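Local coordinates for protein V-type ATP synthase alpha chain (Nanoarchaeum equitans Kin4-M, PDB 5BN3) that forms the A subunit of a V-type ATP synthase, a P-loop nucleotide-binding protein that carries ADP in this structure, at residues K186-Y190 against E306-D310; E486-Q491 against I542-Y546. Residue numbers count along the deposited sequence, not the author numbering.

Contact 1 of 2, residues K186-Y190 against E306-D310; sequences KPRPY and EYFRD
A polar, partly buried contact joins an extended loop to a late part of helix 293-309. Residues 186-190 link strand 180-183 to strand 192-193 and have no regular structure. Residues 306-310 lie on the helix, in the nucleotide-binding domain. CA of Arg-188 lies 6.3 Å from CA of Glu-306, and CA of Tyr-190 7.5 Å from CA of Asp-310. Arg-188 N donates to Glu-306 OE1 (3.0 Å), Arg-188 O accepts from Arg-309 NH2 (3.1 Å), and Arg-188 NE (chi1 m) forms a salt bridge with Asp-310 OD2 (2.7 Å). Arg-309 NH2 also pairs with Asp-310 OD1 (3.0 Å), so two arginines share one carboxylate in a salt-bridge network that ties loop to helix. Glu-306 has a second partner, Arg-359. One water joins Arg-188 O, Glu-306 OE2 and Arg-309 NH1. Two more link Pro-189 O to Asp-310. Arg-188 and Tyr-307 touch Leu-71 of strand 68-71 and Ile-145 of strand 140-145, while Tyr-190 and Arg-309 pack on Val-363 of strand 361-364.

Contact 2 of 2, residues E486-Q491 against I542-Y546; sequences EGFLQQ and IKLRY. With ADP (adenosine-5'-diphosphate), chain C.
Arg-545 lays its guanidinium against the C-terminal end of helix 472-489, with Gln-490 O over one face and Glu-486 O near its plane at the edge. Its chi1 is p, and chi2 and chi3 are both t, so the chain reaches out extended. Arg-545 NE donates to Glu-486 O at 2.9 Å, and Arg-545 NH2 adds a weak bond to Glu-486 O at 3.2 Å. Arg-545 CD lies 3.4 Å from Gln-490 O. NH1 turns to Asp-498 in a salt bridge.

Residues 486-489 form a wider, pi-type turn. Gln-490 then leaves helical phi/psi, and Gln-491 is extended (-152/116). In the other segment, residues 543-545 have helical angles without the regular bonds.

The backbones come closest where CA of Gly-487 lies 4.1 Å from CA of Ile-542. Gly-487 has no side chain, and an ideal CB there would sit a tight 3.4 Å from Ile-542 CA. Beside this point, Glu-486 OE1 lies 3.6 Å from Ile-542 CD1. A water bridges Arg-545 N, whose proton it accepts, and Gly-487 O, each at 2.9 Å.

Gln-491 points away, and its side chain bonds to Arg-205 and Gly-203. Gln-491 O accepts from ADP N6 at 3.0 Å. An arginine hydrogen-bonded to a carbonyl in the last turn of helix 472-489 thus ties the loop after helix 537-542 to the segment whose Gln-491 O accepts from the adenine N6 in the ADP pocket.

In the fold
The contacts lie on opposite sides of the chain's centre, 39 Å apart between centres and about 25 Å between nearest atoms, and share no helix or strand. Both are partly buried, but contact 1 is closer to the middle of the chain. Each sets a loop and its arginine against a helix. In contact 1 that arginine meets a carboxylate across the interface, amid strands of the chain. In contact 2 it donates to one backbone carbonyl, and its carboxylate partner lies outside the two segments, in largely helical surroundings. Contact 2 reaches the ADP pocket directly, whereas in contact 1 the side chain of Arg-309 lies about 7 Å from a bound magnesium ion.

Contact 1 of 2, residues K186-Y190 against E306-D310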
ATOM      1  N   LYS A 186     -15.069  -0.989  35.839  1.00 43.72           N
ATOM      2  CA  LYS A 186     -15.948  -2.088  36.219  1.00 37.88           C
ATOM      3  C   LYS A 186     -17.394  -1.750  35.887  1.00 39.47           C
ATOM      4  O   LYS A 186     -17.942  -0.778  36.409  1.00 44.72           O
ATOM      5  CB  LYS A 186     -15.810  -2.366  37.716  1.00 45.35           C
ATOM      6  CG  LYS A 186     -16.616  -3.545  38.228  1.00 54.81           C
ATOM      7  CD  LYS A 186     -16.325  -3.767  39.707  1.00 57.07           C
ATOM      8  CE  LYS A 186     -17.151  -4.905  40.279  1.00 69.30           C
ATOM      9  NZ  LYS A 186     -16.903  -5.082  41.738  1.00 74.72           N
ATOM     10  N   PRO A 187     -18.013  -2.548  35.005  1.00 36.61           N
ATOM     11  CA  PRO A 187     -19.412  -2.334  34.616  1.00 42.30           C
ATOM     12  C   PRO A 187     -20.343  -2.468  35.815  1.00 39.58           C
ATOM     13  O   PRO A 187     -20.163  -3.386  36.617  1.00 41.85           O
ATOM     14  CB  PRO A 187     -19.680  -3.475  33.628  1.00 46.04           C
ATOM     15  CG  PRO A 187     -18.329  -3.861  33.112  1.00 55.89           C
ATOM     16  CD  PRO A 187     -17.393  -3.663  34.266  1.00 47.01           C
ATOM     17  N   ARG A 188     -21.314  -1.569  35.942  1.00 36.17           N
ATOM     18  CA  ARG A 188     -22.250  -1.626  37.060  1.00 39.62           C
ATOM     19  C   ARG A 188     -23.298  -2.715  36.850  1.00 42.39           C
ATOM     20  O   ARG A 188     -23.899  -2.810  35.778  1.00 40.06           O
ATOM     21  CB  ARG A 188     -22.907  -0.260  37.291  1.00 35.43           C
ATOM     22  CG  ARG A 188     -21.939   0.789  37.831  1.00 36.99           C
ATOM     23  CD  ARG A 188     -22.592   2.157  37.994  1.00 38.42           C
ATOM     24  NE  ARG A 188     -23.758   2.125  38.876  1.00 40.71           N
ATOM     25  CZ  ARG A 188     -23.701   2.188  40.204  1.00 50.05           C
ATOM     26  NH1 ARG A 188     -22.530   2.280  40.820  1.00 38.92           N
ATOM     27  NH2 ARG A 188     -24.817   2.156  40.917  1.00 35.88           N
ATOM     28  N   PRO A 189     -23.519  -3.540  37.886  1.00 48.54           N
ATOM     29  CA  PRO A 189     -24.418  -4.697  37.808  1.00 43.53           C
ATOM     30  C   PRO A 189     -25.880  -4.309  37.637  1.00 40.35           C
ATOM     31  O   PRO A 189     -26.286  -3.201  37.997  1.00 48.39           O
ATOM     32  CB  PRO A 189     -24.226  -5.379  39.168  1.00 53.96           C
ATOM     33  CG  PRO A 189     -23.805  -4.274  40.081  1.00 47.15           C
ATOM     34  CD  PRO A 189     -22.944  -3.378  39.233  1.00 43.16           C
ATOM     35  N   TYR A 190     -26.653  -5.232  37.075  1.00 33.24           N
ATOM     36  CA  TYR A 190     -28.093  -5.078  36.910  1.00 41.74           C
ATOM     37  C   TYR A 190     -28.699  -6.470  36.977  1.00 44.95           C
ATOM     38  O   TYR A 190     -27.969  -7.451  37.123  1.00 43.52           O
ATOM     39  CB  TYR A 190     -28.418  -4.406  35.571  1.00 37.51           C
ATOM     40  CG  TYR A 190     -27.764  -5.059  34.378  1.00 41.62           C
ATOM     41  CD1 TYR A 190     -26.508  -4.658  33.949  1.00 42.74           C
ATOM     42  CD2 TYR A 190     -28.405  -6.069  33.675  1.00 44.73           C
ATOM     43  CE1 TYR A 190     -25.905  -5.246  32.863  1.00 50.18           C
ATOM     44  CE2 TYR A 190     -27.810  -6.663  32.586  1.00 48.98           C
ATOM     45  CZ  TYR A 190     -26.560  -6.247  32.184  1.00 66.44           C
ATOM     46  OH  TYR A 190     -25.962  -6.836  31.098  1.00 63.44           O
ATOM     47  N   GLU A 306     -24.301   4.549  33.483  1.00 29.80           N
ATOM     48  CA  GLU A 306     -24.854   3.367  34.130  1.00 32.62           C
ATOM     49  C   GLU A 306     -25.509   3.740  35.454  1.00 36.52           C
ATOM     50  O   GLU A 306     -26.529   3.168  35.828  1.00 35.23           O
ATOM     51  CB  GLU A 306     -23.751   2.337  34.385  1.00 37.47           C
ATOM     52  CG  GLU A 306     -23.211   1.647  33.145  1.00 41.51           C
ATOM     53  CD  GLU A 306     -22.080   0.693  33.476  1.00 46.96           C
ATOM     54  OE1 GLU A 306     -21.292   1.005  34.396  1.00 55.04           O
ATOM     55  OE2 GLU A 306     -21.981  -0.368  32.826  1.00 51.38           O
ATOM     56  N   TYR A 307     -24.905   4.694  36.157  1.00 34.36           N
ATOM     57  CA  TYR A 307     -25.399   5.139  37.459  1.00 29.93           C
ATOM     58  C   TYR A 307     -26.808   5.711  37.371  1.00 37.01           C
ATOM     59  O   TYR A 307     -27.676   5.379  38.178  1.00 36.87           O
ATOM     60  CB  TYR A 307     -24.436   6.167  38.065  1.00 31.67           C
ATOM     61  CG  TYR A 307     -24.955   6.870  39.300  1.00 37.35           C
ATOM     62  CD1 TYR A 307     -25.158   6.178  40.486  1.00 36.57           C
ATOM     63  CD2 TYR A 307     -25.221   8.232  39.285  1.00 32.32           C
ATOM     64  CE1 TYR A 307     -25.626   6.823  41.619  1.00 35.13           C
ATOM     65  CE2 TYR A 307     -25.689   8.883  40.411  1.00 37.09           C
ATOM     66  CZ  TYR A 307     -25.888   8.174  41.573  1.00 44.01           C
ATOM     67  OH  TYR A 307     -26.353   8.820  42.694  1.00 37.46           O
ATOM     68  N   PHE A 308     -27.040   6.571  36.387  1.00 30.78           N
ATOM     69  CA  PHE A 308     -28.367   7.151  36.211  1.00 32.30           C
ATOM     70  C   PHE A 308     -29.335   6.133  35.614  1.00 32.56           C
ATOM     71  O   PHE A 308     -30.538   6.185  35.871  1.00 36.92           O
ATOM     72  CB  PHE A 308     -28.295   8.424  35.368  1.00 32.08           C
ATOM     73  CG  PHE A 308     -27.819   9.627  36.133  1.00 36.63           C
ATOM     74  CD1 PHE A 308     -28.690  10.329  36.954  1.00 34.96           C
ATOM     75  CD2 PHE A 308     -26.504  10.057  36.035  1.00 34.90           C
ATOM     76  CE1 PHE A 308     -28.260  11.440  37.664  1.00 32.80           C
ATOM     77  CE2 PHE A 308     -26.066  11.167  36.740  1.00 33.11           C
ATOM     78  CZ  PHE A 308     -26.946  11.858  37.557  1.00 33.53           C
ATOM     79  N   ARG A 309     -28.804   5.203  34.825  1.00 34.68           N
ATOM     80  CA  ARG A 309     -29.589   4.077  34.330  1.00 36.14           C
ATOM     81  C   ARG A 309     -30.115   3.244  35.497  1.00 36.78           C
ATOM     82  O   ARG A 309     -31.263   2.796  35.490  1.00 37.87           O
ATOM     83  CB  ARG A 309     -28.736   3.200  33.412  1.00 31.23           C
ATOM     84  CG  ARG A 309     -29.434   1.936  32.923  1.00 30.24           C
ATOM     85  CD  ARG A 309     -28.421   0.870  32.553  1.00 38.92           C
ATOM     86  NE  ARG A 309     -27.674   0.413  33.725  1.00 36.45           N
ATOM     87  CZ  ARG A 309     -26.633  -0.411  33.678  1.00 40.93           C
ATOM     88  NH1 ARG A 309     -26.201  -0.876  32.513  1.00 36.03           N
ATOM     89  NH2 ARG A 309     -26.017  -0.765  34.797  1.00 36.23           N
ATOM     90  N   ASP A 310     -29.270   3.049  36.505  1.00 33.53           N
ATOM     91  CA  ASP A 310     -29.630   2.245  37.671  1.00 42.58           C
ATOM     92  C   ASP A 310     -30.737   2.883  38.515  1.00 37.83           C
ATOM     93  O   ASP A 310     -31.371   2.210  39.328  1.00 39.50           O
ATOM     94  CB  ASP A 310     -28.389   1.984  38.531  1.00 34.35           C
ATOM     95  CG  ASP A 310     -27.381   1.079  37.849  1.00 53.18           C
ATOM     96  OD1 ASP A 310     -27.762   0.348  36.909  1.00 46.95           O
ATOM     97  OD2 ASP A 310     -26.203   1.091  38.266  1.00 46.02           O
TER
HETATM   98  O   HOH W   1     -23.581  -2.261  32.801  1.00 43.07           O
HETATM   99  O   HOH W   2     -25.649  -0.959  39.539  1.00 41.33           O
HETATM  100  O   HOH W   3     -28.808  -1.839  37.840  1.00 41.45           O

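Contact 2 of 2, residues E486-Q491 against I542-Y546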
ATOM      1  N   GLU A 486     -33.719  18.246   0.068  1.00 37.68           N
ATOM      2  CA  GLU A 486     -33.706  19.649   0.490  1.00 45.25           C
ATOM      3  C   GLU A 486     -34.808  20.011   1.484  1.00 49.15           C
ATOM      4  O   GLU A 486     -34.687  20.994   2.214  1.00 51.55           O
ATOM      5  CB  GLU A 486     -33.775  20.584  -0.728  1.00 46.34           C
ATOM      6  CG  GLU A 486     -32.546  20.542  -1.629  1.00 59.25           C
ATOM      7  CD  GLU A 486     -32.634  21.519  -2.791  1.00 76.04           C
ATOM      8  OE1 GLU A 486     -33.656  22.231  -2.902  1.00 88.74           O
ATOM      9  OE2 GLU A 486     -31.680  21.576  -3.595  1.00 87.84           O
ATOM     10  N   GLY A 487     -35.880  19.224   1.514  1.00 42.35           N
ATOM     11  CA  GLY A 487     -37.018  19.540   2.360  1.00 41.42           C
ATOM     12  C   GLY A 487     -37.204  18.643   3.569  1.00 50.72           C
ATOM     13  O   GLY A 487     -37.920  19.005   4.502  1.00 43.68           O
ATOM     14  N   PHE A 488     -36.562  17.477   3.564  1.00 38.67           N
ATOM     15  CA  PHE A 488     -36.738  16.513   4.647  1.00 38.47           C
ATOM     16  C   PHE A 488     -35.422  16.093   5.309  1.00 45.27           C
ATOM     17  O   PHE A 488     -35.268  16.205   6.526  1.00 37.66           O
ATOM     18  CB  PHE A 488     -37.488  15.281   4.139  1.00 38.24           C
ATOM     19  CG  PHE A 488     -37.819  14.289   5.211  1.00 44.99           C
ATOM     20  CD1 PHE A 488     -38.844  14.540   6.108  1.00 40.04           C
ATOM     21  CD2 PHE A 488     -37.112  13.101   5.319  1.00 42.51           C
ATOM     22  CE1 PHE A 488     -39.155  13.629   7.098  1.00 38.17           C
ATOM     23  CE2 PHE A 488     -37.418  12.186   6.307  1.00 44.60           C
ATOM     24  CZ  PHE A 488     -38.440  12.449   7.199  1.00 39.83           C
ATOM     25  N   LEU A 489     -34.484  15.599   4.507  1.00 36.22           N
ATOM     26  CA  LEU A 489     -33.216  15.095   5.032  1.00 46.43           C
ATOM     27  C   LEU A 489     -32.354  16.216   5.610  1.00 39.60           C
ATOM     28  O   LEU A 489     -31.822  16.091   6.715  1.00 38.93           O
ATOM     29  CB  LEU A 489     -32.447  14.332   3.951  1.00 40.45           C
ATOM     30  CG  LEU A 489     -33.145  13.083   3.411  1.00 38.04           C
ATOM     31  CD1 LEU A 489     -32.301  12.392   2.353  1.00 34.42           C
ATOM     32  CD2 LEU A 489     -33.444  12.132   4.548  1.00 41.99           C
ATOM     33  N   GLN A 490     -32.224  17.310   4.866  1.00 33.97           N
ATOM     34  CA  GLN A 490     -31.468  18.463   5.345  1.00 40.33           C
ATOM     35  C   GLN A 490     -32.158  19.104   6.541  1.00 48.46           C
ATOM     36  O   GLN A 490     -33.387  19.220   6.577  1.00 38.63           O
ATOM     37  CB  GLN A 490     -31.275  19.493   4.227  1.00 39.91           C
ATOM     38  CG  GLN A 490     -30.231  19.100   3.189  1.00 37.23           C
ATOM     39  CD  GLN A 490     -30.052  20.150   2.108  1.00 39.88           C
ATOM     40  OE1 GLN A 490     -30.372  21.323   2.306  1.00 45.68           O
ATOM     41  NE2 GLN A 490     -29.542  19.730   0.956  1.00 37.54           N
ATOM     42  N   GLN A 491     -31.358  19.516   7.519  1.00 37.75           N
ATOM     43  CA  GLN A 491     -31.882  20.133   8.730  1.00 36.00           C
ATOM     44  C   GLN A 491     -30.851  21.098   9.310  1.00 40.69           C
ATOM     45  O   GLN A 491     -29.758  20.688   9.709  1.00 34.06           O
ATOM     46  CB  GLN A 491     -32.267  19.060   9.754  1.00 34.95           C
ATOM     47  CG  GLN A 491     -32.997  19.598  10.979  1.00 36.96           C
ATOM     48  CD  GLN A 491     -33.661  18.506  11.797  1.00 42.33           C
ATOM     49  OE1 GLN A 491     -33.831  17.377  11.333  1.00 38.34           O
ATOM     50  NE2 GLN A 491     -34.041  18.840  13.026  1.00 35.93           N
ATOM     51  N   ILE A 542     -40.289  22.598   0.144  1.00 47.77           N
ATOM     52  CA  ILE A 542     -38.880  22.654   0.532  1.00 57.40           C
ATOM     53  C   ILE A 542     -38.612  23.703   1.624  1.00 67.21           C
ATOM     54  O   ILE A 542     -37.747  23.509   2.482  1.00 56.62           O
ATOM     55  CB  ILE A 542     -37.981  22.882  -0.717  1.00 49.95           C
ATOM     56  CG1 ILE A 542     -37.946  21.610  -1.573  1.00 46.39           C
ATOM     57  CG2 ILE A 542     -36.570  23.270  -0.327  1.00 60.20           C
ATOM     58  CD1 ILE A 542     -37.180  21.757  -2.877  1.00 58.18           C
ATOM     59  N   LYS A 543     -39.381  24.790   1.611  1.00 54.78           N
ATOM     60  CA  LYS A 543     -39.206  25.876   2.575  1.00 55.67           C
ATOM     61  C   LYS A 543     -39.940  25.643   3.897  1.00 50.95           C
ATOM     62  O   LYS A 543     -39.759  26.402   4.850  1.00 53.33           O
ATOM     63  CB  LYS A 543     -39.664  27.201   1.960  1.00 64.32           C
ATOM     64  CG  LYS A 543     -38.844  27.655   0.764  1.00 67.59           C
ATOM     65  CD  LYS A 543     -39.561  28.753  -0.012  1.00 84.87           C
ATOM     66  CE  LYS A 543     -39.906  29.935   0.878  1.00101.35           C
ATOM     67  NZ  LYS A 543     -40.652  30.990   0.136  1.00 99.87           N
ATOM     68  N   LEU A 544     -40.760  24.595   3.951  1.00 46.46           N
ATOM     69  CA  LEU A 544     -41.594  24.301   5.120  1.00 42.10           C
ATOM     70  C   LEU A 544     -40.823  24.201   6.435  1.00 56.35           C
ATOM     71  O   LEU A 544     -41.225  24.788   7.440  1.00 48.75           O
ATOM     72  CB  LEU A 544     -42.383  23.007   4.900  1.00 48.77           C
ATOM     73  CG  LEU A 544     -43.690  23.075   4.110  1.00 53.51           C
ATOM     74  CD1 LEU A 544     -44.223  21.681   3.835  1.00 45.83           C
ATOM     75  CD2 LEU A 544     -44.713  23.873   4.888  1.00 57.26           C
ATOM     76  N   ARG A 545     -39.717  23.461   6.419  1.00 48.62           N
ATOM     77  CA  ARG A 545     -38.946  23.178   7.632  1.00 53.07           C
ATOM     78  C   ARG A 545     -38.414  24.429   8.329  1.00 43.43           C
ATOM     79  O   ARG A 545     -38.100  24.396   9.519  1.00 49.98           O
ATOM     80  CB  ARG A 545     -37.796  22.205   7.332  1.00 37.71           C
ATOM     81  CG  ARG A 545     -36.811  22.680   6.262  1.00 41.65           C
ATOM     82  CD  ARG A 545     -35.744  21.623   5.983  1.00 47.05           C
ATOM     83  NE  ARG A 545     -34.834  22.009   4.905  1.00 39.52           N
ATOM     84  CZ  ARG A 545     -33.634  22.551   5.093  1.00 41.52           C
ATOM     85  NH1 ARG A 545     -33.188  22.770   6.321  1.00 44.24           N
ATOM     86  NH2 ARG A 545     -32.879  22.869   4.052  1.00 41.59           N
ATOM     87  N   TYR A 546     -38.326  25.531   7.590  1.00 42.91           N
ATOM     88  CA  TYR A 546     -37.850  26.788   8.154  1.00 42.00           C
ATOM     89  C   TYR A 546     -38.947  27.585   8.854  1.00 57.65           C
ATOM     90  O   TYR A 546     -38.699  28.687   9.348  1.00 49.71           O
ATOM     91  CB  TYR A 546     -37.205  27.647   7.065  1.00 46.99           C
ATOM     92  CG  TYR A 546     -35.808  27.213   6.702  1.00 55.71           C
ATOM     93  CD1 TYR A 546     -34.752  27.426   7.574  1.00 48.63           C
ATOM     94  CD2 TYR A 546     -35.543  26.602   5.486  1.00 52.47           C
ATOM     95  CE1 TYR A 546     -33.473  27.036   7.250  1.00 51.99           C
ATOM     96  CE2 TYR A 546     -34.264  26.208   5.153  1.00 63.06           C
ATOM     97  CZ  TYR A 546     -33.234  26.429   6.040  1.00 49.63           C
ATOM     98  OH  TYR A 546     -31.957  26.041   5.719  1.00 61.17           O
TER
HETATM   99  PB  ADP C 601     -16.622  17.476  12.328  1.00 30.00           P
HETATM  100  O1B ADP C 601     -17.094  16.257  11.579  1.00 28.44           O
HETATM  101  O2B ADP C 601     -16.896  17.450  13.806  1.00 25.84           O
HETATM  102  O3B ADP C 601     -15.226  17.905  11.955  1.00 29.94           O
HETATM  103  PA  ADP C 601     -18.416  19.713  12.596  1.00 31.29           P
HETATM  104  O1A ADP C 601     -19.462  19.020  13.418  1.00 33.38           O
HETATM  105  O2A ADP C 601     -17.445  20.654  13.261  1.00 31.11           O
HETATM  106  O3A ADP C 601     -17.595  18.622  11.734  1.00 29.81           O
HETATM  107  O5' ADP C 601     -19.171  20.513  11.422  1.00 32.13           O
HETATM  108  C5' ADP C 601     -18.416  21.107  10.366  1.00 33.85           C
HETATM  109  C4' ADP C 601     -19.166  22.306   9.798  1.00 37.18           C
HETATM  110  O4' ADP C 601     -20.421  21.891   9.242  1.00 36.24           O
HETATM  111  C3' ADP C 601     -19.450  23.310  10.902  1.00 41.57           C
HETATM  112  O3' ADP C 601     -18.960  24.595  10.509  1.00 46.11           O
HETATM  113  C2' ADP C 601     -20.957  23.326  11.038  1.00 46.56           C
HETATM  114  O2' ADP C 601     -21.453  24.657  11.180  1.00 68.69           O
HETATM  115  C1' ADP C 601     -21.484  22.689   9.763  1.00 33.82           C
HETATM  116  N9  ADP C 601     -22.660  21.844  10.077  1.00 38.00           N
HETATM  117  C8  ADP C 601     -22.634  20.542  10.420  1.00 35.07           C
HETATM  118  N7  ADP C 601     -23.888  20.073  10.643  1.00 32.95           N
HETATM  119  C5  ADP C 601     -24.746  21.091  10.437  1.00 39.51           C
HETATM  120  C6  ADP C 601     -26.213  21.279  10.499  1.00 33.84           C
HETATM  121  N6  ADP C 601     -27.041  20.254  10.832  1.00 35.37           N
HETATM  122  N1  ADP C 601     -26.693  22.509  10.206  1.00 36.50           N
HETATM  123  C2  ADP C 601     -25.882  23.532   9.872  1.00 44.31           C
HETATM  124  N3  ADP C 601     -24.544  23.432   9.798  1.00 40.99           N
HETATM  125  C4  ADP C 601     -23.929  22.256  10.063  1.00 40.18           C
HETATM  126  O   HOH W   4     -39.311  21.564   4.281  1.00 42.77           O